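Local coordinates for antiterminator Q protein (Enterobacteria phage SfI, PDB 6JNY) that probably acts on RNA polymerase as a phage antitermination factor, letting transcription read through terminators, at residues H13-G18 and M140-L145; M64-V69 and S147-R152. All coordinates share one frame; numbering follows the deposited sequence.

Contact 1: H13-G18 and M140-L145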
ATOM      1  N   HIS A  13       6.928  -1.784  12.502  1.00 17.87           N
ATOM      2  CA  HIS A  13       5.621  -1.967  11.882  1.00 18.27           C
ATOM      3  C   HIS A  13       4.554  -1.145  12.588  1.00 19.21           C
ATOM      4  O   HIS A  13       3.742  -0.485  11.935  1.00 18.77           O
ATOM      5  CB  HIS A  13       5.227  -3.443  11.873  1.00 18.82           C
ATOM      6  CG  HIS A  13       3.869  -3.681  11.294  1.00 23.23           C
ATOM      7  ND1 HIS A  13       2.723  -3.683  12.058  1.00 26.62           N
ATOM      8  CD2 HIS A  13       3.471  -3.879  10.018  1.00 24.97           C
ATOM      9  CE1 HIS A  13       1.677  -3.897  11.279  1.00 24.93           C
ATOM     10  NE2 HIS A  13       2.106  -4.023  10.036  1.00 26.60           N
ATOM     11  N   GLU A  14       4.528  -1.171  13.924  1.00 19.10           N
ATOM     12  CA  GLU A  14       3.511  -0.396  14.635  1.00 19.31           C
ATOM     13  C   GLU A  14       3.627   1.089  14.306  1.00 17.63           C
ATOM     14  O   GLU A  14       2.618   1.770  14.077  1.00 19.23           O
ATOM     15  CB  GLU A  14       3.631  -0.613  16.141  1.00 23.51           C
ATOM     16  CG  GLU A  14       3.296  -2.013  16.608  1.00 27.90           C
ATOM     17  CD  GLU A  14       3.689  -2.243  18.058  1.00 33.91           C
ATOM     18  OE1 GLU A  14       4.022  -1.257  18.752  1.00 36.91           O
ATOM     19  OE2 GLU A  14       3.670  -3.413  18.504  1.00 36.92           O
ATOM     20  N   TRP A  15       4.854   1.602  14.261  1.00 15.81           N
ATOM     21  CA  TRP A  15       5.101   3.002  13.954  1.00 15.80           C
ATOM     22  C   TRP A  15       4.642   3.338  12.545  1.00 16.13           C
ATOM     23  O   TRP A  15       3.886   4.296  12.335  1.00 15.54           O
ATOM     24  CB  TRP A  15       6.601   3.264  14.106  1.00 16.81           C
ATOM     25  CG  TRP A  15       7.036   4.650  13.803  1.00 16.56           C
ATOM     26  CD1 TRP A  15       7.035   5.714  14.655  1.00 18.69           C
ATOM     27  CD2 TRP A  15       7.548   5.140  12.551  1.00 15.11           C
ATOM     28  NE1 TRP A  15       7.506   6.836  14.015  1.00 18.33           N
ATOM     29  CE2 TRP A  15       7.825   6.512  12.721  1.00 16.67           C
ATOM     30  CE3 TRP A  15       7.778   4.556  11.305  1.00 16.35           C
ATOM     31  CZ2 TRP A  15       8.346   7.303  11.693  1.00 18.40           C
ATOM     32  CZ3 TRP A  15       8.303   5.337  10.285  1.00 16.21           C
ATOM     33  CH2 TRP A  15       8.585   6.698  10.485  1.00 16.75           C
ATOM     34  N   LEU A  16       5.079   2.551  11.561  1.00 15.31           N
ATOM     35  CA  LEU A  16       4.751   2.872  10.176  1.00 14.72           C
ATOM     36  C   LEU A  16       3.273   2.657   9.893  1.00 15.10           C
ATOM     37  O   LEU A  16       2.644   3.476   9.214  1.00 14.56           O
ATOM     38  CB  LEU A  16       5.609   2.057   9.211  1.00 14.12           C
ATOM     39  CG  LEU A  16       5.259   2.253   7.731  1.00 14.38           C
ATOM     40  CD1 LEU A  16       5.384   3.726   7.338  1.00 14.11           C
ATOM     41  CD2 LEU A  16       6.143   1.385   6.872  1.00 15.79           C
ATOM     42  N   ASN A  17       2.700   1.562  10.392  1.00 13.96           N
ATOM     43  CA  ASN A  17       1.274   1.326  10.199  1.00 14.54           C
ATOM     44  C   ASN A  17       0.457   2.471  10.773  1.00 16.39           C
ATOM     45  O   ASN A  17      -0.540   2.892  10.169  1.00 14.76           O
ATOM     46  CB  ASN A  17       0.872   0.008  10.854  1.00 15.10           C
ATOM     47  CG  ASN A  17      -0.600  -0.266  10.720  1.00 15.16           C
ATOM     48  OD1 ASN A  17      -1.074  -0.649   9.650  1.00 16.34           O
ATOM     49  ND2 ASN A  17      -1.334  -0.042  11.800  1.00 18.63           N
ATOM     50  N   GLY A  18       0.862   2.995  11.928  1.00 16.08           N
ATOM     51  CA  GLY A  18       0.147   4.119  12.505  1.00 17.05           C
ATOM     52  C   GLY A  18       0.169   5.329  11.592  1.00 16.15           C
ATOM     53  O   GLY A  18      -0.864   5.960  11.348  1.00 16.58           O
ATOM     54  N   MET A 140       9.508  -1.514   2.133  1.00 15.43           N
ATOM     55  CA  MET A 140      10.116  -0.537   1.231  1.00 16.46           C
ATOM     56  C   MET A 140       9.899   0.882   1.735  1.00 17.22           C
ATOM     57  O   MET A 140      10.780   1.747   1.598  1.00 18.98           O
ATOM     58  CB  MET A 140       9.519  -0.662  -0.166  1.00 18.70           C
ATOM     59  CG  MET A 140       9.818  -1.954  -0.903  1.00 26.39           C
ATOM     60  SD  MET A 140       8.571  -2.229  -2.189  1.00 38.38           S
ATOM     61  CE  MET A 140       8.923  -0.860  -3.287  1.00 33.80           C
ATOM     62  N   ILE A 141       8.716   1.154   2.284  1.00 14.57           N
ATOM     63  CA  ILE A 141       8.382   2.511   2.688  1.00 14.74           C
ATOM     64  C   ILE A 141       9.142   2.928   3.946  1.00 14.75           C
ATOM     65  O   ILE A 141       9.577   4.080   4.060  1.00 14.86           O
ATOM     66  CB  ILE A 141       6.857   2.654   2.845  1.00 12.64           C
ATOM     67  CG1 ILE A 141       6.182   2.589   1.481  1.00 13.61           C
ATOM     68  CG2 ILE A 141       6.519   3.970   3.510  1.00 13.61           C
ATOM     69  CD1 ILE A 141       4.683   2.307   1.588  1.00 13.23           C
ATOM     70  N   TYR A 142       9.321   2.021   4.905  1.00 15.19           N
ATOM     71  CA  TYR A 142       9.820   2.368   6.235  1.00 15.86           C
ATOM     72  C   TYR A 142      11.106   3.206   6.238  1.00 16.35           C
ATOM     73  O   TYR A 142      11.118   4.287   6.841  1.00 15.53           O
ATOM     74  CB  TYR A 142       9.995   1.123   7.128  1.00 18.11           C
ATOM     75  CG  TYR A 142      10.711   1.466   8.414  1.00 17.88           C
ATOM     76  CD1 TYR A 142      10.024   2.040   9.472  1.00 19.57           C
ATOM     77  CD2 TYR A 142      12.088   1.300   8.540  1.00 19.58           C
ATOM     78  CE1 TYR A 142      10.661   2.406  10.640  1.00 21.06           C
ATOM     79  CE2 TYR A 142      12.738   1.671   9.703  1.00 19.77           C
ATOM     80  CZ  TYR A 142      12.017   2.216  10.752  1.00 23.03           C
ATOM     81  OH  TYR A 142      12.662   2.581  11.919  1.00 27.23           O
ATOM     82  N   PRO A 143      12.210   2.760   5.625  1.00 16.92           N
ATOM     83  CA  PRO A 143      13.437   3.571   5.727  1.00 17.43           C
ATOM     84  C   PRO A 143      13.299   4.921   5.071  1.00 17.93           C
ATOM     85  O   PRO A 143      13.920   5.893   5.524  1.00 17.98           O
ATOM     86  CB  PRO A 143      14.491   2.719   5.018  1.00 19.50           C
ATOM     87  CG  PRO A 143      13.713   1.894   4.047  1.00 20.72           C
ATOM     88  CD  PRO A 143      12.403   1.595   4.738  1.00 19.02           C
ATOM     89  N   VAL A 144      12.493   5.017   4.019  1.00 16.12           N
ATOM     90  CA  VAL A 144      12.322   6.285   3.326  1.00 16.51           C
ATOM     91  C   VAL A 144      11.502   7.251   4.162  1.00 16.95           C
ATOM     92  O   VAL A 144      11.778   8.455   4.185  1.00 16.89           O
ATOM     93  CB  VAL A 144      11.711   6.063   1.933  1.00 18.02           C
ATOM     94  CG1 VAL A 144      11.662   7.367   1.156  1.00 19.50           C
ATOM     95  CG2 VAL A 144      12.518   5.020   1.175  1.00 20.33           C
ATOM     96  N   LEU A 145      10.457   6.759   4.832  1.00 16.33           N
ATOM     97  CA  LEU A 145       9.661   7.650   5.665  1.00 15.85           C
ATOM     98  C   LEU A 145      10.421   8.043   6.919  1.00 15.84           C
ATOM     99  O   LEU A 145      10.356   9.200   7.350  1.00 16.73           O
ATOM    100  CB  LEU A 145       8.331   6.992   6.041  1.00 16.13           C
ATOM    101  CG  LEU A 145       7.394   7.966   6.784  1.00 14.63           C
ATOM    102  CD1 LEU A 145       7.071   9.175   5.919  1.00 16.00           C
ATOM    103  CD2 LEU A 145       6.104   7.304   7.281  1.00 16.86           C
TER

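Contact 2: M64-V69 and S147-R152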
ATOM      1  N   MET A  64       1.369  15.644   3.125  1.00 21.52           N
ATOM      2  CA  MET A  64       2.144  15.850   1.910  1.00 23.56           C
ATOM      3  C   MET A  64       3.478  15.118   1.969  1.00 19.49           C
ATOM      4  O   MET A  64       3.900  14.510   0.976  1.00 20.82           O
ATOM      5  CB  MET A  64       2.343  17.347   1.656  1.00 25.99           C
ATOM      6  CG  MET A  64       1.092  18.004   1.108  1.00 30.86           C
ATOM      7  SD  MET A  64       1.262  19.762   0.741  1.00 39.19           S
ATOM      8  CE  MET A  64       1.412  20.452   2.392  1.00 37.04           C
ATOM      9  N   LEU A  65       4.158  15.164   3.115  1.00 18.67           N
ATOM     10  CA  LEU A  65       5.446  14.486   3.235  1.00 17.62           C
ATOM     11  C   LEU A  65       5.280  12.987   3.025  1.00 19.30           C
ATOM     12  O   LEU A  65       6.045  12.361   2.280  1.00 19.43           O
ATOM     13  CB  LEU A  65       6.063  14.772   4.604  1.00 20.72           C
ATOM     14  CG  LEU A  65       7.431  14.157   4.942  1.00 22.36           C
ATOM     15  CD1 LEU A  65       8.182  15.047   5.900  1.00 25.83           C
ATOM     16  CD2 LEU A  65       7.315  12.755   5.539  1.00 24.04           C
ATOM     17  N   ILE A  66       4.283  12.392   3.681  1.00 17.24           N
ATOM     18  CA  ILE A  66       4.082  10.953   3.536  1.00 17.32           C
ATOM     19  C   ILE A  66       3.694  10.602   2.109  1.00 17.32           C
ATOM     20  O   ILE A  66       4.122   9.576   1.573  1.00 16.37           O
ATOM     21  CB  ILE A  66       3.065  10.426   4.563  1.00 16.67           C
ATOM     22  CG1 ILE A  66       3.582  10.649   5.978  1.00 16.51           C
ATOM     23  CG2 ILE A  66       2.760   8.927   4.314  1.00 14.39           C
ATOM     24  CD1 ILE A  66       2.488  10.548   7.050  1.00 17.58           C
ATOM     25  N   SER A  67       2.853  11.428   1.483  1.00 16.47           N
ATOM     26  CA  SER A  67       2.419  11.145   0.119  1.00 17.06           C
ATOM     27  C   SER A  67       3.597  11.156  -0.843  1.00 16.53           C
ATOM     28  O   SER A  67       3.672  10.321  -1.755  1.00 17.42           O
ATOM     29  CB  SER A  67       1.396  12.192  -0.329  1.00 18.87           C
ATOM     30  OG  SER A  67       0.216  12.164   0.454  1.00 17.73           O
ATOM     31  N   GLN A  68       4.500  12.127  -0.680  1.00 17.36           N
ATOM     32  CA  GLN A  68       5.691  12.190  -1.517  1.00 18.74           C
ATOM     33  C   GLN A  68       6.563  10.965  -1.299  1.00 19.37           C
ATOM     34  O   GLN A  68       7.110  10.402  -2.257  1.00 19.45           O
ATOM     35  CB  GLN A  68       6.479  13.462  -1.201  1.00 20.67           C
ATOM     36  CG  GLN A  68       5.784  14.754  -1.593  1.00 30.23           C
ATOM     37  CD  GLN A  68       6.717  15.949  -1.534  1.00 38.60           C
ATOM     38  OE1 GLN A  68       6.448  16.989  -2.134  1.00 42.76           O
ATOM     39  NE2 GLN A  68       7.828  15.802  -0.811  1.00 40.98           N
ATOM     40  N   VAL A  69       6.693  10.521  -0.047  1.00 16.20           N
ATOM     41  CA  VAL A  69       7.448   9.302   0.233  1.00 16.42           C
ATOM     42  C   VAL A  69       6.796   8.107  -0.444  1.00 16.73           C
ATOM     43  O   VAL A  69       7.455   7.326  -1.143  1.00 16.97           O
ATOM     44  CB  VAL A  69       7.589   9.103   1.752  1.00 15.33           C
ATOM     45  CG1 VAL A  69       8.047   7.701   2.075  1.00 17.59           C
ATOM     46  CG2 VAL A  69       8.538  10.133   2.321  1.00 18.01           C
ATOM     47  N   SER A 147      13.617   8.353   7.177  1.00 17.55           N
ATOM     48  CA  SER A 147      14.602   9.354   6.789  1.00 19.19           C
ATOM     49  C   SER A 147      13.931  10.655   6.379  1.00 20.87           C
ATOM     50  O   SER A 147      14.526  11.729   6.538  1.00 19.18           O
ATOM     51  CB  SER A 147      15.486   8.815   5.666  1.00 18.79           C
ATOM     52  OG  SER A 147      14.828   8.904   4.426  1.00 25.78           O
ATOM     53  N   ALA A 148      12.696  10.595   5.877  1.00 17.60           N
ATOM     54  CA  ALA A 148      12.017  11.829   5.487  1.00 18.18           C
ATOM     55  C   ALA A 148      11.716  12.696   6.699  1.00 19.41           C
ATOM     56  O   ALA A 148      11.900  13.918   6.657  1.00 19.15           O
ATOM     57  CB  ALA A 148      10.730  11.538   4.716  1.00 17.90           C
ATOM     58  N   PHE A 149      11.227  12.091   7.781  1.00 17.23           N
ATOM     59  CA  PHE A 149      10.984  12.856   8.999  1.00 19.59           C
ATOM     60  C   PHE A 149      12.292  13.372   9.587  1.00 19.75           C
ATOM     61  O   PHE A 149      12.359  14.513  10.065  1.00 20.20           O
ATOM     62  CB  PHE A 149      10.268  11.978  10.026  1.00 19.02           C
ATOM     63  CG  PHE A 149       8.784  11.835   9.801  1.00 17.91           C
ATOM     64  CD1 PHE A 149       7.971  12.938   9.626  1.00 23.26           C
ATOM     65  CD2 PHE A 149       8.214  10.574   9.791  1.00 18.52           C
ATOM     66  CE1 PHE A 149       6.606  12.784   9.442  1.00 19.52           C
ATOM     67  CE2 PHE A 149       6.858  10.417   9.616  1.00 19.24           C
ATOM     68  CZ  PHE A 149       6.057  11.511   9.434  1.00 18.12           C
ATOM     69  N   LYS A 150      13.344  12.551   9.567  1.00 18.84           N
ATOM     70  CA  LYS A 150      14.621  12.977  10.127  1.00 18.92           C
ATOM     71  C   LYS A 150      15.244  14.083   9.292  1.00 19.87           C
ATOM     72  O   LYS A 150      15.869  15.001   9.839  1.00 23.23           O
ATOM     73  CB  LYS A 150      15.567  11.787  10.264  1.00 20.33           C
ATOM     74  CG  LYS A 150      15.190  10.862  11.416  1.00 22.53           C
ATOM     75  CD  LYS A 150      16.014   9.594  11.439  1.00 26.08           C
ATOM     76  CE  LYS A 150      15.566   8.715  12.609  1.00 27.60           C
ATOM     77  NZ  LYS A 150      16.135   7.345  12.548  1.00 30.62           N
ATOM     78  N   ASN A 151      15.077  14.013   7.968  1.00 20.46           N
ATOM     79  CA  ASN A 151      15.579  15.073   7.096  1.00 19.84           C
ATOM     80  C   ASN A 151      14.874  16.390   7.381  1.00 24.28           C
ATOM     81  O   ASN A 151      15.521  17.441   7.454  1.00 23.80           O
ATOM     82  CB  ASN A 151      15.403  14.671   5.627  1.00 19.57           C
ATOM     83  CG  ASN A 151      15.850  15.760   4.653  1.00 19.68           C
ATOM     84  OD1 ASN A 151      17.038  16.054   4.538  1.00 24.44           O
ATOM     85  ND2 ASN A 151      14.894  16.342   3.936  1.00 19.86           N
ATOM     86  N   ARG A 152      13.551  16.351   7.565  1.00 21.14           N
ATOM     87  CA  ARG A 152      12.815  17.573   7.871  1.00 22.50           C
ATOM     88  C   ARG A 152      13.277  18.175   9.190  1.00 23.09           C
ATOM     89  O   ARG A 152      13.496  19.390   9.286  1.00 24.38           O
ATOM     90  CB  ARG A 152      11.317  17.291   7.907  1.00 23.19           C
ATOM     91  CG  ARG A 152      10.480  18.519   8.235  1.00 28.43           C
ATOM     92  CD  ARG A 152       9.006  18.238   8.057  1.00 26.34           C
ATOM     93  NE  ARG A 152       8.485  17.405   9.136  1.00 27.94           N
ATOM     94  CZ  ARG A 152       7.223  16.993   9.224  1.00 24.63           C
ATOM     95  NH1 ARG A 152       6.347  17.325   8.288  1.00 22.83           N
ATOM     96  NH2 ARG A 152       6.839  16.244  10.249  1.00 25.37           N
TER

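Contact 1: H13-G18 and M140-L145
Trp15 and Leu16, neighbours on helix 10-28, reach across to Tyr142 and Leu145 on the long C-terminal helix 123-155, a helix-helix crossing in the mostly helical fold of this phage Q protein. The two short segments run nearly perpendicular, at 83°, and the apolar side chains meet without any hydrogen bond between them. The Trp15 and Tyr142 rings have planes 80° apart and centroids 5.6 Å from each other. The six-membered ring of Trp15 brings CE3 and CZ3 to the CD1–CE1 edge of Tyr142, with CE3 3.7 Å from Tyr142 CE1 and near the plane of the tyrosine ring. Farther round the same indole ring, Trp15 CH2 lies 4.1 Å from Leu145 CG. Trp15 also meets Trp19 edge-to-face, one turn along its own helix. Leu16, its CG anti to the backbone N (chi1 176°), divides its two methyls: CD1 touches both Leu145 and Ile141, 4.0 Å from Ile141 CG2, while CD2 lies against the backbone and CB of Tyr142. Leu8 packs on both Leu16 and Tyr142 from the preceding loop. The closer of the two CD1 contacts is the 3.7 Å from Leu16 CD1 to Leu145 CD2.

Contact 2: M64-V69 and S147-R152
Leu65 and Val69 of helix 60-74 face Ala148 and Arg152 of helix 123-155 across segment axes 10.6 Å apart, with N-to-C directions at 132°, and Val69 and Ala148 have the nearest CA atoms. Leu65 carries much of the contact, its CG anti to the backbone N and its two methyls sent to different partners. CD2 lies over one face of the Phe149 ring as a CH-pi contact, 4.2 Å from the centroid and 20° off the ring normal, displaced toward the rim beside CD1 and CE1. The same Leu65 CD2 methyl is 3.7 Å from Ala148 CB, which in turn lies 3.5 Å from Val69 CG2. The small alanine thus meets one methyl from each of two residues a helical turn apart on helix 60-74. This oblique helix-helix packing joins helix 60-74 to the C-terminal part of helix 123-155 in this mostly helical Q protein. Phe149 presents its tip to Ile66, with CZ 4.3 Å from Ile66 CG1 in an oblique approach, and its ring also meets Trp15 and Trp19 of helix 10-28. The Arg152 chain is bent at chi3 (74°). Leu65 CD1 lies over one face of the Arg152 guanidinium, offset toward the rim and 3.8 Å from Arg152 NH1. Beyond this apolar contact, Arg152 NH2 forms a salt bridge with OD1 of Asp62, near the start of helix 60-74.

Overall arrangement
Both contacts use helix 123-155, with centres about 11 Å apart: contact 1 brings helix 10-28 to residues 140-145, and contact 2 brings helix 60-74 to residues 147-152, just farther along. The segments come in the order 13-18, 64-69, 140-145, 147-152, so the two contacts cross along the chain. The long C-terminal helix packs on both earlier helices. The contacts also touch directly: Leu145 CD1 is 3.6 Å from Leu65 CD2, and Trp15 CZ2 is 3.8 Å from Phe149 CD2. Through these pairs the three helices meet in one apolar cluster on one side of the chain's centre, while the two-stranded sheet 108-112/115-119 comes between helix 60-74 and helix 123-155 in sequence.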